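Local coordinates for protein beta-galactosidase (Bacillus circulans, PDB 4MAD) that probably hydrolyses terminal non-reducing beta-D-galactose residues of beta-D-galactosides, as a member of glycoside hydrolase family 35, at residues F199-P204 and T220-S225; I455-G460 and L547-E552; G538-N543 and I573-L578. All coordinates share one frame; numbering follows the deposited sequence.

Contact 1 (F199-P204 and T220-S225); sequences FTSDGP and TVNFGS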
loop_
_atom_site.group_PDB
_atom_site.type_symbol
_atom_site.label_atom_id
_atom_site.label_comp_id
_atom_site.label_asym_id
_atom_site.label_seq_id
_atom_site.Cartn_x
_atom_site.Cartn_y
_atom_site.Cartn_z
ATOM N N PHE A 199 -16.920 -15.915 -2.511
ATOM C CA PHE A 199 -17.853 -14.839 -2.341
ATOM C C PHE A 199 -17.300 -13.598 -2.987
ATOM O O PHE A 199 -16.179 -13.556 -3.226
ATOM C CB PHE A 199 -18.121 -14.602 -0.858
ATOM C CG PHE A 199 -16.944 -14.115 -0.117
ATOM C CD1 PHE A 199 -16.658 -12.801 -0.050
ATOM C CD2 PHE A 199 -16.085 -14.988 0.508
ATOM C CE1 PHE A 199 -15.553 -12.372 0.620
ATOM C CE2 PHE A 199 -14.994 -14.534 1.197
ATOM C CZ PHE A 199 -14.727 -13.262 1.237
ATOM N N THR A 200 -18.130 -12.590 -3.151
ATOM C CA THR A 200 -17.764 -11.280 -3.640
ATOM C C THR A 200 -18.134 -10.219 -2.606
ATOM O O THR A 200 -18.832 -10.479 -1.688
ATOM C CB THR A 200 -18.485 -10.912 -4.955
ATOM O OG1 THR A 200 -19.877 -11.072 -4.818
ATOM C CG2 THR A 200 -17.959 -11.803 -6.098
ATOM N N SER A 201 -17.604 -9.028 -2.797
ATOM C CA SER A 201 -18.029 -7.899 -2.009
ATOM C C SER A 201 -18.221 -6.699 -2.899
ATOM O O SER A 201 -17.572 -6.562 -3.858
ATOM C CB SER A 201 -17.057 -7.602 -0.859
ATOM O OG SER A 201 -15.814 -7.104 -1.273
ATOM N N ASP A 202 -19.175 -5.877 -2.547
ATOM C CA ASP A 202 -19.418 -4.647 -3.246
ATOM C C ASP A 202 -20.053 -3.611 -2.320
ATOM O O ASP A 202 -20.497 -3.942 -1.278
ATOM C CB ASP A 202 -20.335 -4.853 -4.412
ATOM C CG ASP A 202 -19.670 -5.522 -5.562
ATOM O OD1 ASP A 202 -18.952 -4.871 -6.293
ATOM O OD2 ASP A 202 -19.898 -6.702 -5.723
ATOM N N GLY A 203 -20.069 -2.358 -2.753
ATOM C CA GLY A 203 -20.848 -1.341 -2.086
ATOM C C GLY A 203 -22.335 -1.586 -2.305
ATOM O O GLY A 203 -22.712 -2.129 -3.250
ATOM N N PRO A 204 -23.148 -1.154 -1.370
ATOM C CA PRO A 204 -24.566 -1.488 -1.356
ATOM C C PRO A 204 -25.380 -0.555 -2.220
ATOM O O PRO A 204 -26.171 0.146 -1.705
ATOM C CB PRO A 204 -24.959 -1.245 0.103
ATOM C CG PRO A 204 -24.038 -0.301 0.605
ATOM C CD PRO A 204 -22.744 -0.472 -0.152
ATOM N N THR A 220 -21.481 -10.081 -0.369
ATOM C CA THR A 220 -21.372 -9.364 0.886
ATOM C C THR A 220 -21.308 -7.887 0.546
ATOM O O THR A 220 -21.065 -7.585 -0.554
ATOM C CB THR A 220 -20.126 -9.759 1.641
ATOM O OG1 THR A 220 -18.969 -9.541 0.864
ATOM C CG2 THR A 220 -20.190 -11.219 2.048
ATOM N N VAL A 221 -21.524 -6.954 1.397
ATOM C CA VAL A 221 -21.309 -5.537 1.198
ATOM C C VAL A 221 -20.327 -4.911 2.184
ATOM O O VAL A 221 -20.113 -5.452 3.249
ATOM C CB VAL A 221 -22.638 -4.765 1.283
ATOM C CG1 VAL A 221 -23.571 -5.186 0.157
ATOM C CG2 VAL A 221 -23.294 -4.983 2.637
ATOM N N ASN A 222 -19.867 -3.749 1.697
ATOM C CA ASN A 222 -18.893 -2.983 2.392
ATOM C C ASN A 222 -19.412 -1.605 2.732
ATOM O O ASN A 222 -19.982 -0.979 1.921
ATOM C CB ASN A 222 -17.674 -2.853 1.493
ATOM C CG ASN A 222 -17.086 -4.175 1.127
ATOM O OD1 ASN A 222 -17.254 -5.125 1.822
ATOM N ND2 ASN A 222 -16.313 -4.194 0.067
ATOM N N PHE A 223 -19.188 -1.150 3.940
ATOM C CA PHE A 223 -19.686 0.117 4.325
ATOM C C PHE A 223 -19.114 0.660 5.634
ATOM O O PHE A 223 -18.524 -0.024 6.383
ATOM C CB PHE A 223 -21.197 0.103 4.367
ATOM C CG PHE A 223 -21.783 -0.861 5.362
ATOM C CD1 PHE A 223 -21.828 -0.561 6.690
ATOM C CD2 PHE A 223 -22.347 -2.041 4.967
ATOM C CE1 PHE A 223 -22.388 -1.423 7.572
ATOM C CE2 PHE A 223 -22.886 -2.917 5.862
ATOM C CZ PHE A 223 -22.926 -2.611 7.143
ATOM N N GLY A 224 -19.303 1.945 5.825
ATOM C CA GLY A 224 -18.890 2.574 7.034
ATOM C C GLY A 224 -19.989 2.941 8.020
ATOM O O GLY A 224 -19.756 3.112 9.189
ATOM N N SER A 225 -21.194 3.079 7.513
ATOM C CA SER A 225 -22.336 3.403 8.331
ATOM C C SER A 225 -23.667 2.944 7.714
ATOM O O SER A 225 -23.689 2.518 6.584
ATOM C CB SER A 225 -22.353 4.879 8.664
ATOM O OG SER A 225 -22.810 5.606 7.583
#
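The fifth and sixth strands of the (beta/alpha)8 barrel of this family 35 enzyme pair where Ser201 bridges Thr220 and Asp202 bridges Val221, both in parallel register; the strand segments run 31° apart, and helix 206-212 makes the right-handed beta-alpha-beta crossover between them. Thr200 O is gripped twice by one residue. Thr220 N donates to it at 3.0 Å and Thr220 OG1 donates a hydrogen bond to the same Thr200 O at 2.7 Å, the two arriving from opposite faces of the carbonyl plane. The hydroxyl gets there because OG1 sits between the backbone N and the carbonyl carbon (chi1 57°), which also brings Thr220 OG1 within 3.2 Å of Ser201 CB. Further along, Asp202 N donates to Thr220 O and Asn222 N to Asp202 O.

Past the bridged pairs, Asn222 reaches what is probably the catalytic centre: its ND2 donates to Glu171, the predicted proton donor, and its OD1 accepts a weak bond from the backbone N of Glu247, the predicted nucleophile. On the outer side Pro204 CB packs against Val221 CG1 at 4.2 Å. ND2 of Asn222 also gives a weak bond to Ser201 OG on the neighbouring strand, at 3.2 Å.

Contact 2 (I455-G460 and L547-E552); sequences IVENMG and LGRYWE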
loop_
_atom_site.group_PDB
_atom_site.type_symbol
_atom_site.label_atom_id
_atom_site.label_comp_id
_atom_site.label_asym_id
_atom_site.label_seq_id
_atom_site.Cartn_x
_atom_site.Cartn_y
_atom_site.Cartn_z
ATOM N N ILE A 455 14.302 15.127 -12.127
ATOM C CA ILE A 455 14.197 14.069 -11.148
ATOM C C ILE A 455 12.743 13.821 -10.809
ATOM O O ILE A 455 12.140 14.607 -10.163
ATOM C CB ILE A 455 14.933 14.381 -9.794
ATOM C CG1 ILE A 455 16.339 14.878 -10.065
ATOM C CG2 ILE A 455 14.980 13.147 -8.952
ATOM C CD1 ILE A 455 17.121 15.212 -8.874
ATOM N N VAL A 456 12.237 12.679 -11.208
ATOM C CA VAL A 456 10.842 12.399 -11.105
ATOM C C VAL A 456 10.566 11.387 -9.988
ATOM O O VAL A 456 11.276 10.433 -9.870
ATOM C CB VAL A 456 10.239 11.910 -12.418
ATOM C CG1 VAL A 456 8.782 11.663 -12.233
ATOM C CG2 VAL A 456 10.478 12.884 -13.501
ATOM N N GLU A 457 9.533 11.658 -9.201
ATOM C CA GLU A 457 9.106 10.763 -8.183
ATOM C C GLU A 457 7.782 10.110 -8.573
ATOM O O GLU A 457 6.866 10.775 -8.879
ATOM C CB GLU A 457 8.916 11.455 -6.844
ATOM C CG GLU A 457 8.687 10.506 -5.725
ATOM C CD GLU A 457 8.483 11.189 -4.351
ATOM O OE1 GLU A 457 8.487 12.400 -4.285
ATOM O OE2 GLU A 457 8.321 10.493 -3.366
ATOM N N ASN A 458 7.746 8.782 -8.508
ATOM C CA ASN A 458 6.535 7.997 -8.566
ATOM C C ASN A 458 6.047 8.027 -7.130
ATOM O O ASN A 458 6.605 7.381 -6.308
ATOM C CB ASN A 458 6.832 6.517 -8.888
ATOM C CG ASN A 458 5.654 5.564 -8.636
ATOM O OD1 ASN A 458 4.653 5.911 -8.137
ATOM N ND2 ASN A 458 5.867 4.320 -8.918
ATOM N N MET A 459 4.988 8.770 -6.880
ATOM C CA MET A 459 4.460 8.976 -5.543
ATOM C C MET A 459 3.444 7.915 -5.102
ATOM O O MET A 459 2.852 8.029 -4.086
ATOM C CB MET A 459 3.867 10.370 -5.434
ATOM C CG MET A 459 4.833 11.475 -5.664
ATOM S SD MET A 459 4.097 13.104 -5.568
ATOM C CE MET A 459 3.900 13.249 -3.871
ATOM N N GLY A 460 3.286 6.929 -5.962
ATOM C CA GLY A 460 2.369 5.831 -5.830
ATOM C C GLY A 460 1.261 5.650 -6.845
ATOM O O GLY A 460 0.578 6.572 -7.126
ATOM N N LEU A 547 11.927 2.588 5.267
ATOM C CA LEU A 547 10.829 2.919 6.144
ATOM C C LEU A 547 9.582 3.415 5.458
ATOM O O LEU A 547 8.539 3.329 5.998
ATOM C CB LEU A 547 11.238 3.952 7.169
ATOM C CG LEU A 547 12.320 3.584 8.169
ATOM C CD1 LEU A 547 12.474 4.642 9.164
ATOM C CD2 LEU A 547 12.125 2.252 8.809
ATOM N N GLY A 548 9.760 4.049 4.329
ATOM C CA GLY A 548 8.695 4.804 3.735
ATOM C C GLY A 548 9.046 6.238 3.469
ATOM O O GLY A 548 10.163 6.587 3.503
ATOM N N ARG A 549 8.051 7.026 3.159
ATOM C CA ARG A 549 8.209 8.416 2.854
ATOM C C ARG A 549 7.803 9.340 4.001
ATOM O O ARG A 549 7.008 8.967 4.833
ATOM C CB ARG A 549 7.342 8.796 1.659
ATOM C CG ARG A 549 7.368 7.807 0.473
ATOM C CD ARG A 549 6.527 8.307 -0.674
ATOM N NE ARG A 549 5.941 7.259 -1.457
ATOM C CZ ARG A 549 6.220 7.008 -2.723
ATOM N NH1 ARG A 549 7.099 7.737 -3.348
ATOM N NH2 ARG A 549 5.646 6.029 -3.368
ATOM N N TYR A 550 8.362 10.543 3.994
ATOM C CA TYR A 550 7.982 11.601 4.879
ATOM C C TYR A 550 7.751 12.900 4.085
ATOM O O TYR A 550 8.231 13.015 3.057
ATOM C CB TYR A 550 9.045 11.846 5.909
ATOM C CG TYR A 550 10.339 12.447 5.388
ATOM C CD1 TYR A 550 10.517 13.799 5.299
ATOM C CD2 TYR A 550 11.407 11.662 5.072
ATOM C CE1 TYR A 550 11.679 14.337 4.904
ATOM C CE2 TYR A 550 12.573 12.211 4.646
ATOM C CZ TYR A 550 12.716 13.540 4.564
ATOM O OH TYR A 550 13.893 14.025 4.121
ATOM N N TRP A 551 6.945 13.809 4.562
ATOM C CA TRP A 551 6.692 15.040 3.859
ATOM C C TRP A 551 6.164 16.007 4.914
ATOM O O TRP A 551 5.237 15.685 5.604
ATOM C CB TRP A 551 5.645 14.789 2.803
ATOM C CG TRP A 551 5.473 15.842 1.804
ATOM C CD1 TRP A 551 6.095 17.030 1.742
ATOM C CD2 TRP A 551 4.655 15.762 0.650
ATOM N NE1 TRP A 551 5.696 17.720 0.645
ATOM C CE2 TRP A 551 4.811 16.957 -0.056
ATOM C CE3 TRP A 551 3.791 14.813 0.167
ATOM C CZ2 TRP A 551 4.121 17.204 -1.202
ATOM C CZ3 TRP A 551 3.164 15.041 -0.984
ATOM C CH2 TRP A 551 3.297 16.237 -1.647
ATOM N N GLU A 552 6.688 17.209 4.978
ATOM C CA GLU A 552 6.380 18.162 6.029
ATOM C C GLU A 552 4.913 18.562 6.071
ATOM O O GLU A 552 4.461 19.097 7.052
ATOM C CB GLU A 552 7.206 19.438 5.860
ATOM C CG GLU A 552 6.881 20.137 4.628
ATOM C CD GLU A 552 7.823 21.276 4.207
ATOM O OE1 GLU A 552 8.767 21.596 4.897
ATOM O OE2 GLU A 552 7.578 21.818 3.120
HETATM O O HOH W 1 7.413 4.966 -5.977
#
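Glu457 and Arg549 reach past one another from facing segments, their side chains running in opposing senses with carboxylate and guanidinium planes turned 40° apart, and they join strand 449-457 of one beta domain to strand 545-551 of the galactose-binding domain. Side chains of 547-552 reach both side chains and backbone carbonyls of 455-460, linking two separate sheets. Glu457 is stretched out, CG anti to the backbone N (chi1 -171°), and presents OE2 by its anti side to Arg549 NH1 at 3.0 Å, a hydrogen-bonded salt bridge; its OE1 is paired with Lys537. Arg549 NH1 also donates to Asn458 O at 3.0 Å, both acceptors lying at the guanidinium edge, slightly out of its plane. Arg549 NH2 adds a weak bond to Asn458 O, and a water donates to Asn458 O and accepts a weak bond from Arg549 NH2. Met459 C lies over one face of the guanidinium, 3.4 Å from Arg549 NH2. Asn458 OD1 accepts from Gly460 N, an Asx turn that folds the chain beside the arginine.

Met459 and Trp551 cross at about a right angle, Met459 CE 3.5 Å from Trp551 CZ3. An alanine in place of Arg549 would probably leave Glu457 OE2 and Asn458 O without their shared donor and open a gap beside the Met459 peptide. Two positive partners, Lys537 and Arg549, thus flank one buried carboxylate, which would be expected to keep it ionised at the domain interface.

Contact 3 (G538-N543 and I573-L578); sequences GVVFVN and IILLEL
Val539 runs alongside Leu576, the two side chains rising together from the sheet, with Val539 CG2 3.9 Å from Leu576 CB. They belong to an antiparallel pair inside a sheet to which the galactose-binding region contributes, where strands 537-542 and 569-577 run at 169° to each other. Val539 with Leu576 and Phe541 with Ile574 are the hydrogen-bonded pairs, each closed by two reciprocal N-H to O bonds. Of these, Phe541 N to Ile574 O is 2.8 Å long.

Side chains alternate between two faces. Val539, Phe541, Ile574 and Leu576 share one, and Phe515 of the next strand meets both Ile574 and Leu576 there. The other carries Val540, Val542, Ile573 and Leu575, with Leu547 of the opposite neighbouring strand packed on both valines. On this face Val540 crosses Leu575 at a slant, Val540 CG2 to Leu575 CG 4.1 Å. Val542 and Ile573 instead run alongside each other; CG1 of Ile573 is anti to its carbonyl carbon, and the second torsion (chi2 -50°) then turns the chain end toward the valine, placing Ile573 CD1 4.1 Å from Val542 CG2.

Gly538 faces Glu577 with CA atoms 4.6 Å apart, and a side chain at Gly538 would clash with Leu576 O. The phenyl ring of Phe541 turns its edge to the opposite strand: Ile574 O lies in the plane of the ring, 3.7 Å from Phe541 CD2.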
loop_
_atom_site.group_PDB
_atom_site.type_symbol
_atom_site.label_atom_id
_atom_site.label_comp_id
_atom_site.label_asym_id
_atom_site.label_seq_id
_atom_site.Cartn_x
_atom_site.Cartn_y
_atom_site.Cartn_z
ATOM N N GLY A 538 11.083 13.300 1.618
ATOM C CA GLY A 538 12.024 12.250 1.337
ATOM C C GLY A 538 11.671 10.878 1.807
ATOM O O GLY A 538 10.553 10.577 1.912
ATOM N N VAL A 539 12.680 10.060 1.987
ATOM C CA VAL A 539 12.563 8.720 2.499
ATOM C C VAL A 539 13.698 8.417 3.484
ATOM O O VAL A 539 14.663 9.103 3.526
ATOM C CB VAL A 539 12.584 7.692 1.381
ATOM C CG1 VAL A 539 11.389 7.846 0.502
ATOM C CG2 VAL A 539 13.833 7.781 0.605
ATOM N N VAL A 540 13.528 7.367 4.257
ATOM C CA VAL A 540 14.534 6.947 5.197
ATOM C C VAL A 540 14.805 5.441 5.159
ATOM O O VAL A 540 13.916 4.683 5.015
ATOM C CB VAL A 540 14.114 7.388 6.599
ATOM C CG1 VAL A 540 15.141 7.045 7.588
ATOM C CG2 VAL A 540 13.888 8.852 6.560
ATOM N N PHE A 541 16.066 5.071 5.356
ATOM C CA PHE A 541 16.516 3.689 5.403
ATOM C C PHE A 541 17.139 3.420 6.756
ATOM O O PHE A 541 17.845 4.217 7.240
ATOM C CB PHE A 541 17.510 3.357 4.265
ATOM C CG PHE A 541 16.961 3.630 2.895
ATOM C CD1 PHE A 541 16.449 2.622 2.139
ATOM C CD2 PHE A 541 16.897 4.906 2.413
ATOM C CE1 PHE A 541 15.916 2.893 0.913
ATOM C CE2 PHE A 541 16.370 5.147 1.185
ATOM C CZ PHE A 541 15.871 4.162 0.469
ATOM N N VAL A 542 16.835 2.300 7.366
ATOM C CA VAL A 542 17.485 1.922 8.602
ATOM C C VAL A 542 18.119 0.552 8.392
ATOM O O VAL A 542 17.476 -0.344 8.064
ATOM C CB VAL A 542 16.482 1.901 9.756
ATOM C CG1 VAL A 542 17.065 1.293 11.022
ATOM C CG2 VAL A 542 15.956 3.283 9.955
ATOM N N ASN A 543 19.418 0.484 8.437
ATOM C CA ASN A 543 20.071 -0.754 8.141
ATOM C C ASN A 543 19.606 -1.313 6.804
ATOM O O ASN A 543 19.521 -2.484 6.635
ATOM C CB ASN A 543 19.923 -1.770 9.266
ATOM C CG ASN A 543 20.575 -1.297 10.558
ATOM O OD1 ASN A 543 19.977 -1.336 11.564
ATOM N ND2 ASN A 543 21.746 -0.788 10.478
ATOM N N ILE A 573 21.788 4.885 9.553
ATOM C CA ILE A 573 20.648 5.670 9.189
ATOM C C ILE A 573 20.957 6.481 7.963
ATOM O O ILE A 573 21.824 7.275 7.968
ATOM C CB ILE A 573 20.314 6.665 10.264
ATOM C CG1 ILE A 573 20.162 5.976 11.619
ATOM C CG2 ILE A 573 19.093 7.342 9.918
ATOM C CD1 ILE A 573 19.305 4.837 11.644
ATOM N N ILE A 574 20.193 6.248 6.920
ATOM C CA ILE A 574 20.328 7.008 5.692
ATOM C C ILE A 574 19.047 7.686 5.306
ATOM O O ILE A 574 18.058 7.055 5.212
ATOM C CB ILE A 574 20.755 6.126 4.522
ATOM C CG1 ILE A 574 22.140 5.594 4.778
ATOM C CG2 ILE A 574 20.813 6.920 3.276
ATOM C CD1 ILE A 574 22.546 4.616 3.886
ATOM N N LEU A 575 19.113 8.980 5.124
ATOM C CA LEU A 575 17.944 9.757 4.868
ATOM C C LEU A 575 18.139 10.440 3.565
ATOM O O LEU A 575 19.119 11.041 3.415
ATOM C CB LEU A 575 17.795 10.792 5.929
ATOM C CG LEU A 575 16.679 11.778 5.857
ATOM C CD1 LEU A 575 16.239 12.237 7.205
ATOM C CD2 LEU A 575 17.085 12.917 5.052
ATOM N N LEU A 576 17.207 10.326 2.627
ATOM C CA LEU A 576 17.284 11.066 1.377
ATOM C C LEU A 576 16.300 12.202 1.488
ATOM O O LEU A 576 15.158 11.970 1.643
ATOM C CB LEU A 576 16.911 10.195 0.182
ATOM C CG LEU A 576 16.763 10.840 -1.197
ATOM C CD1 LEU A 576 17.979 11.564 -1.636
ATOM C CD2 LEU A 576 16.329 9.851 -2.289
ATOM N N GLU A 577 16.785 13.410 1.449
ATOM C CA GLU A 577 15.950 14.571 1.489
ATOM C C GLU A 577 16.036 15.311 0.175
ATOM O O GLU A 577 17.065 15.519 -0.329
ATOM C CB GLU A 577 16.331 15.502 2.610
ATOM C CG GLU A 577 15.936 16.892 2.382
ATOM C CD GLU A 577 14.445 17.165 2.621
ATOM O OE1 GLU A 577 13.871 16.583 3.543
ATOM O OE2 GLU A 577 13.873 17.956 1.873
ATOM N N LEU A 578 14.871 15.603 -0.355
ATOM C CA LEU A 578 14.690 16.241 -1.640
ATOM C C LEU A 578 15.002 17.706 -1.750
ATOM O O LEU A 578 15.432 18.141 -2.741
ATOM C CB LEU A 578 13.314 15.940 -2.247
ATOM C CG LEU A 578 12.955 14.492 -2.449
ATOM C CD1 LEU A 578 11.609 14.305 -3.099
ATOM C CD2 LEU A 578 14.026 13.755 -3.125
#

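Overall arrangement
All three contacts are buried, but they differ in chemistry with their place in the fold. Contact 1 lies in the (beta/alpha)8 barrel, on the other side of the chain's centre from contacts 2 and 3, its centre about 32 and 39 Å from theirs. It combines parallel backbone pairing with a polar side chain at the predicted catalytic glutamates. Contact 3 has a regular antiparallel ladder and apolar faces inside one sheet, whereas contact 2 bridges two sheets by charge and a methyl-to-indole apolar touch. These last two, with centres about 11 Å apart, meet in the sheet that holds contact 3, to which contact 2 contributes strand 545-551, the neighbour of 537-542; Tyr550 OH probably hydrogen-bonds Glu577 OE1 at 2.6 Å.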